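Taurine dioxygenase (Burkholderia ambifaria, PDB 5VN6) probably catalyses the oxygenation of taurine as a metal-dependent dioxygenase of the TauD/TfdA family, normally using iron. Local coordinates at the interface of chains A and B. Coordinates in Å, arbitrary orientation; residue numbers count along the deposited sequence, not the author numbering. Chains: chain A/B, Taurine dioxygenase.

The interface of chains A and B. Residues chain A 129-130, 132, 248, 269, 271-272; chain B 14-17, 243, 246.
Strand 246-249 of chain A, through A:Arg248, and the loops carrying A:Val129, A:Asp132 and A:Asp271 meet the loop B:Leu14 to B:Ala17 and the turn where 3-10 helix 243-245 of chain B runs into strand 246-249. The patch, part of a two-fold symmetric interface that may or may not be the dimer in solution, illustrates how an arginine oriented by its own chain can read the backbone of a partner. A:Arg248 leaves its strand with CG anti to the backbone N (chi1 179°) and the chain extended to NE, a shape that carries the guanidinium across to chain B. On its own side, A:Arg248 NE forms a salt bridge of 2.8 Å with carboxylate OD2 of A:Asp132, nearly in the guanidinium plane and on the anti lone pair, which should help to fix the rotation of the guanidinium. A:Val269 CG2 lies 4.0 Å above the plane of the A:Arg248 guanidinium, over its centre. A:Arg248 NH2 then donates to the carbonyl O of B:Pro243 at 3.0 Å, again at the in-plane edge, while the B:Thr15 methyl CG2 packs near NH1, the two side chains crossing at about a right angle. Waters extend the grip: one links NH1 to the carbonyls of B:Pro243 and B:Gln246, another joins NH2 to the side-chain amide oxygen OE1 of B:Gln246, and a third bridges A:Asp132 OD2 and B:Leu14 O. Beside this polar network, B:Cys16 turns SG anti to its carbonyl carbon (chi1 -66°), against A:Gly130 CA at 3.6 Å and near A:Val129 CG2. The backbone N of B:Cys16 donates to A:Asp271 OD2 at 3.0 Å, meeting the carboxylate on the anti side, 32° out of its plane.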
loop_
_atom_site.group_PDB
_atom_site.type_symbol
_atom_site.label_atom_id
_atom_site.label_comp_id
_atom_site.label_asym_id
_atom_site.label_seq_id
_atom_site.Cartn_x
_atom_site.Cartn_y
_atom_site.Cartn_z
ATOM N N VAL A 129 -2.171 0.221 -18.586
ATOM C CA VAL A 129 -1.745 -0.316 -17.302
ATOM C C VAL A 129 -0.751 0.647 -16.671
ATOM O O VAL A 129 0.029 1.309 -17.363
ATOM C CB VAL A 129 -1.120 -1.730 -17.443
ATOM C CG1 VAL A 129 -2.033 -2.646 -18.255
ATOM C CG2 VAL A 129 0.258 -1.654 -18.095
ATOM N N GLY A 130 -0.793 0.729 -15.349
ATOM C CA GLY A 130 0.175 1.497 -14.591
ATOM C C GLY A 130 -0.366 2.853 -14.162
ATOM O O GLY A 130 -1.371 3.354 -14.678
ATOM N N ASP A 132 -1.524 3.870 -11.063
ATOM C CA ASP A 132 -2.596 3.937 -10.075
ATOM C C ASP A 132 -2.335 5.055 -9.065
ATOM O O ASP A 132 -1.199 5.469 -8.842
ATOM C CB ASP A 132 -2.703 2.614 -9.312
ATOM C CG ASP A 132 -3.227 1.488 -10.161
ATOM O OD1 ASP A 132 -3.494 1.715 -11.362
ATOM O OD2 ASP A 132 -3.340 0.362 -9.627
ATOM N N ARG A 248 -6.844 1.850 -3.472
ATOM C CA ARG A 248 -6.032 1.952 -4.680
ATOM C C ARG A 248 -6.948 2.035 -5.888
ATOM O O ARG A 248 -7.825 1.190 -6.058
ATOM C CB ARG A 248 -5.070 0.762 -4.824
ATOM C CG ARG A 248 -4.214 0.835 -6.097
ATOM C CD ARG A 248 -2.860 0.178 -5.909
ATOM N NE ARG A 248 -2.068 0.169 -7.138
ATOM C CZ ARG A 248 -0.756 -0.071 -7.186
ATOM N NH1 ARG A 248 -0.115 -0.053 -8.348
ATOM N NH2 ARG A 248 -0.081 -0.312 -6.075
ATOM N N VAL A 269 1.333 6.309 -7.801
ATOM C CA VAL A 269 2.274 5.208 -7.981
ATOM C C VAL A 269 3.086 5.397 -9.256
ATOM O O VAL A 269 2.541 5.600 -10.349
ATOM C CB VAL A 269 1.542 3.859 -7.981
ATOM C CG1 VAL A 269 2.551 2.743 -8.016
ATOM C CG2 VAL A 269 0.667 3.731 -6.727
ATOM N N ASP A 271 5.017 3.215 -11.136
ATOM C CA ASP A 271 5.455 1.919 -11.632
ATOM C C ASP A 271 5.670 1.896 -13.135
ATOM O O ASP A 271 6.100 0.862 -13.660
ATOM C CB ASP A 271 4.443 0.821 -11.255
ATOM C CG ASP A 271 3.042 1.105 -11.784
ATOM O OD1 ASP A 271 2.714 2.296 -11.980
ATOM O OD2 ASP A 271 2.260 0.151 -11.990
ATOM N N TYR A 272 5.414 3.064 -13.864
ATOM C CA TYR A 272 5.378 2.987 -15.317
ATOM C C TYR A 272 6.640 3.563 -15.948
ATOM O O TYR A 272 7.256 4.487 -15.406
ATOM C CB TYR A 272 4.153 3.713 -15.896
ATOM C CG TYR A 272 3.887 5.125 -15.394
ATOM C CD1 TYR A 272 4.307 6.232 -16.125
ATOM C CD2 TYR A 272 3.187 5.354 -14.213
ATOM C CE1 TYR A 272 4.056 7.525 -15.685
ATOM C CE2 TYR A 272 2.929 6.648 -13.766
ATOM C CZ TYR A 272 3.370 7.727 -14.508
ATOM O OH TYR A 272 3.123 9.015 -14.080
ATOM N N LEU B 14 -2.586 -6.093 -13.961
ATOM C CA LEU B 14 -3.249 -5.098 -13.125
ATOM C C LEU B 14 -2.378 -3.878 -12.865
ATOM O O LEU B 14 -2.908 -2.768 -12.727
ATOM C CB LEU B 14 -3.679 -5.725 -11.795
ATOM C CG LEU B 14 -4.999 -6.491 -11.836
ATOM C CD1 LEU B 14 -4.858 -7.741 -12.675
ATOM C CD2 LEU B 14 -5.416 -6.864 -10.426
ATOM N N THR B 15 -1.062 -4.066 -12.814
ATOM C CA THR B 15 -0.072 -3.020 -12.599
ATOM C C THR B 15 1.113 -3.320 -13.508
ATOM O O THR B 15 1.161 -4.359 -14.177
ATOM C CB THR B 15 0.407 -2.957 -11.136
ATOM O OG1 THR B 15 1.235 -4.099 -10.853
ATOM C CG2 THR B 15 -0.753 -2.936 -10.159
ATOM N N CYS B 16 2.072 -2.396 -13.557
ATOM C CA CYS B 16 3.276 -2.673 -14.338
ATOM C C CYS B 16 4.238 -3.594 -13.609
ATOM O O CYS B 16 5.164 -4.127 -14.235
ATOM C CB CYS B 16 4.005 -1.378 -14.696
ATOM S SG CYS B 16 3.109 -0.278 -15.814
ATOM N N ALA B 17 4.048 -3.784 -12.306
ATOM C CA ALA B 17 4.985 -4.534 -11.483
ATOM C C ALA B 17 4.541 -5.962 -11.226
ATOM O O ALA B 17 5.387 -6.850 -11.150
ATOM C CB ALA B 17 5.185 -3.842 -10.129
ATOM N N PRO B 243 4.389 1.044 -2.617
ATOM C CA PRO B 243 3.250 0.820 -3.528
ATOM C C PRO B 243 3.660 0.448 -4.935
ATOM O O PRO B 243 2.915 -0.266 -5.628
ATOM C CB PRO B 243 2.513 2.175 -3.499
ATOM C CG PRO B 243 2.826 2.728 -2.067
ATOM C CD PRO B 243 4.277 2.319 -1.868
ATOM N N GLN B 246 3.420 -3.303 -5.577
ATOM C CA GLN B 246 2.224 -3.883 -4.990
ATOM C C GLN B 246 1.099 -4.036 -6.008
ATOM O O GLN B 246 1.032 -3.331 -7.025
ATOM C CB GLN B 246 1.724 -3.020 -3.812
ATOM C CG GLN B 246 2.641 -3.054 -2.589
ATOM C CD GLN B 246 2.216 -2.098 -1.469
ATOM O OE1 GLN B 246 1.300 -1.308 -1.636
ATOM N NE2 GLN B 246 2.857 -2.206 -0.309
HETATM O O HOH W 1 -4.267 -2.031 -10.017
HETATM O O HOH W 2 2.501 -1.556 -8.524
HETATM O O HOH W 3 -0.971 -0.741 -3.168
#